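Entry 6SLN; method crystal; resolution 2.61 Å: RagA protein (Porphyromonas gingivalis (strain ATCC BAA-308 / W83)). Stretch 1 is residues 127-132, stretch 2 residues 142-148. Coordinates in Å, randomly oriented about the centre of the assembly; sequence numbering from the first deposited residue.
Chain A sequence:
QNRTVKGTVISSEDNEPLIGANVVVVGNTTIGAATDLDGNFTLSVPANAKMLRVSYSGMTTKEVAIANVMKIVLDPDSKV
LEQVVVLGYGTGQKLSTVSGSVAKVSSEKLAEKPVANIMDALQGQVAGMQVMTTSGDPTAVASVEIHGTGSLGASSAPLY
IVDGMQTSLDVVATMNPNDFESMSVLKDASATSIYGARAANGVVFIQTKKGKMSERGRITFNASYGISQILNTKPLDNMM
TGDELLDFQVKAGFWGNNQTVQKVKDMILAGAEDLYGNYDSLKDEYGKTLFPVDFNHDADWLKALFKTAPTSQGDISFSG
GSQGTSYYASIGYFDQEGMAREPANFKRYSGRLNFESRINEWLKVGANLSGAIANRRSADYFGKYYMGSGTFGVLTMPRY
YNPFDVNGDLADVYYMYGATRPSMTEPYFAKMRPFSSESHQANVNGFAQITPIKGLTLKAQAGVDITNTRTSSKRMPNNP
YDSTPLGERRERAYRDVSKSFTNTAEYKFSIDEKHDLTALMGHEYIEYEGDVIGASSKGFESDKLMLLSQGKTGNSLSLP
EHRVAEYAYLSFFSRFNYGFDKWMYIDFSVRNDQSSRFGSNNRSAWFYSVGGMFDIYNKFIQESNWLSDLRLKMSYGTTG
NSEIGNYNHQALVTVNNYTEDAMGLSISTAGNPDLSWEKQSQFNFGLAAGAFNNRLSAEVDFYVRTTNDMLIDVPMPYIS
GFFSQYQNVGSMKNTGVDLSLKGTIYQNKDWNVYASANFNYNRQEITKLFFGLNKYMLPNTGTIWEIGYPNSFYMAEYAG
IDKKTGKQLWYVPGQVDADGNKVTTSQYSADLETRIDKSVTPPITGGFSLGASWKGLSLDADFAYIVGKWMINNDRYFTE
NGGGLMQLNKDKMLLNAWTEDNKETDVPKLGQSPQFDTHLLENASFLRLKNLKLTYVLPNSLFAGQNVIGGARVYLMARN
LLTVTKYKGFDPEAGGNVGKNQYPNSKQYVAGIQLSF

Stretch 1 127-132: AGMQVM
Stretch 2, residues 142-148: ASVEIHG

Two neighbouring strands of RagA illustrate how an antiparallel pair divides its work between backbone polarity and side-chain packing. Residues 129-132 and the strand ending at Ile146 run with their N-to-C directions at 167° and approach to 4.6 Å between axes. The register pairs Met129 with Ile146, Gln130 with Glu145, Val131 with Val144 and Met132 with Ser143, with CA-CA separations of 4.4, 5.1, 4.8 and 5.3 Å. Backbone angles (phi/psi) are extended: -107/119, -103/105, -97/132 and -152/133 from Met129 to Met132, and -92/142, -129/135, -136/122 and -99/116 from Ser143 to Ile146.

As in any antiparallel pair, wide hydrogen-bonded pairs alternate with narrow non-hydrogen-bonded ones. Gln130 and Glu145 form a complete wide pair: Gln130 N donates to Glu145 O at 2.9 Å, and Glu145 N returns a longer bond to Gln130 O at 3.2 Å, with an angle of 149° at hydrogen. At Met132 and Ser143 the bonds are Met132 N to Ser143 O, 3.0 Å, and Ser143 N to Met132 O, 2.7 Å. Beyond the strands, His147 N reaches Gly128 O at 2.8 Å and a nearly linear 173°. The narrow pairs bring CA hydrogens to the same carbonyls: Ile146 CA lies 3.4 Å from Gly128 O, Val144 CA 3.4 Å from Gln130 O, and Val131 CA 3.4 Å from Ser143 O.

One side-chain hydroxyl joins this ladder. With chi1 at 67° (p), Ser143 OG donates to Met132 O at 3.0 Å, so that carbonyl accepts both backbone and side-chain bonds from one residue.

Apolar packing occupies the face bearing Met129, Val131, Val144 and Ile146. Met129, t at chi1 and chi2 with chi3 at -125°, places CG 3.5 Å from Val144 CG1 and 4.1 Å from Ile146 CG1. Both valines are t; Ile146 is m, t. Val131 CG1 also meets Ala142 CB at 3.9 Å, extending the contact past the paired residues. Gln130 (chi1 t), Met132 (m, t, m), Ser143 and Glu145 (m, t, chi3 -18°) project from the other face.

Just before the first strand, the backbone conformation itself calls for glycine. Gly128, at phi/psi 91/-6, would hold a CB against its preceding carbonyl and 2.9 Å from His147 CD2. His147, at 57/53, starts away from the opposing stretch, but chi1 -67° and chi2 160° bring the end of its side chain back near Gly128, with Gly128 CA lying oblique to the ring.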

# COMPACT_ATOMS: atom_id res chain seq x y z
N ALA A 127 16.96 -17.63 -38.68
CA ALA A 127 16.60 -16.89 -39.89
C ALA A 127 15.21 -16.28 -39.75
O ALA A 127 14.25 -16.98 -39.44
CB ALA A 127 16.65 -17.82 -41.11
N GLY A 128 15.11 -14.97 -39.99
CA GLY A 128 13.85 -14.28 -39.96
C GLY A 128 13.47 -13.69 -38.62
O GLY A 128 12.45 -12.99 -38.54
N MET A 129 14.23 -13.95 -37.57
CA MET A 129 13.90 -13.45 -36.24
C MET A 129 14.87 -12.33 -35.90
O MET A 129 16.09 -12.55 -35.86
CB MET A 129 13.95 -14.57 -35.20
CG MET A 129 13.59 -14.14 -33.80
SD MET A 129 13.98 -15.44 -32.60
CE MET A 129 12.39 -15.64 -31.82
N GLN A 130 14.34 -11.11 -35.68
CA GLN A 130 15.15 -9.91 -35.48
C GLN A 130 15.18 -9.55 -34.00
O GLN A 130 14.22 -8.99 -33.46
CB GLN A 130 14.64 -8.74 -36.33
CG GLN A 130 15.75 -7.75 -36.70
CD GLN A 130 15.25 -6.44 -37.30
OE1 GLN A 130 15.69 -6.04 -38.38
NE2 GLN A 130 14.34 -5.76 -36.60
N VAL A 131 16.31 -9.84 -33.36
CA VAL A 131 16.53 -9.57 -31.94
C VAL A 131 17.29 -8.26 -31.79
O VAL A 131 18.31 -8.07 -32.45
CB VAL A 131 17.34 -10.69 -31.27
CG1 VAL A 131 17.43 -10.41 -29.78
CG2 VAL A 131 16.75 -12.07 -31.58
N MET A 132 16.81 -7.38 -30.91
CA MET A 132 17.57 -6.19 -30.57
C MET A 132 17.24 -5.74 -29.15
O MET A 132 16.07 -5.68 -28.76
CB MET A 132 17.32 -5.05 -31.57
CG MET A 132 18.17 -5.14 -32.84
SD MET A 132 18.02 -3.69 -33.88
CE MET A 132 16.42 -3.95 -34.63
N ALA A 142 14.97 -7.66 -24.56
CA ALA A 142 15.14 -7.54 -26.01
C ALA A 142 13.80 -7.44 -26.72
O ALA A 142 12.79 -7.99 -26.27
CB ALA A 142 15.90 -8.73 -26.58
N SER A 143 13.80 -6.75 -27.85
CA SER A 143 12.66 -6.77 -28.75
C SER A 143 12.85 -7.86 -29.79
O SER A 143 13.97 -8.11 -30.24
CB SER A 143 12.47 -5.40 -29.42
OG SER A 143 13.53 -5.09 -30.30
N VAL A 144 11.77 -8.55 -30.13
CA VAL A 144 11.80 -9.60 -31.15
C VAL A 144 10.71 -9.34 -32.17
O VAL A 144 9.57 -9.02 -31.81
CB VAL A 144 11.63 -11.00 -30.54
CG1 VAL A 144 11.75 -12.03 -31.64
CG2 VAL A 144 12.67 -11.26 -29.44
N GLU A 145 11.06 -9.48 -33.46
CA GLU A 145 10.11 -9.41 -34.57
C GLU A 145 10.42 -10.55 -35.54
O GLU A 145 11.55 -10.63 -36.05
CB GLU A 145 10.17 -8.06 -35.30
CG GLU A 145 9.75 -6.83 -34.48
CD GLU A 145 9.89 -5.53 -35.26
OE1 GLU A 145 10.60 -5.53 -36.28
OE2 GLU A 145 9.30 -4.50 -34.86
N ILE A 146 9.44 -11.41 -35.79
CA ILE A 146 9.57 -12.54 -36.71
C ILE A 146 8.97 -12.16 -38.06
O ILE A 146 7.76 -11.94 -38.16
CB ILE A 146 8.90 -13.79 -36.13
CG1 ILE A 146 9.62 -14.23 -34.84
CG2 ILE A 146 8.78 -14.92 -37.18
CD1 ILE A 146 8.98 -15.37 -34.13
N HIS A 147 9.81 -12.10 -39.10
CA HIS A 147 9.40 -11.67 -40.45
C HIS A 147 8.78 -10.27 -40.42
O HIS A 147 7.66 -10.06 -40.89
CB HIS A 147 8.42 -12.66 -41.09
CG HIS A 147 8.99 -14.01 -41.41
ND1 HIS A 147 8.19 -15.12 -41.61
CD2 HIS A 147 10.26 -14.43 -41.58
CE1 HIS A 147 8.95 -16.16 -41.89
NE2 HIS A 147 10.21 -15.77 -41.88
N GLY A 148 9.51 -9.31 -39.85
CA GLY A 148 9.12 -7.91 -39.93
C GLY A 148 8.19 -7.47 -38.82
O GLY A 148 7.79 -8.23 -37.93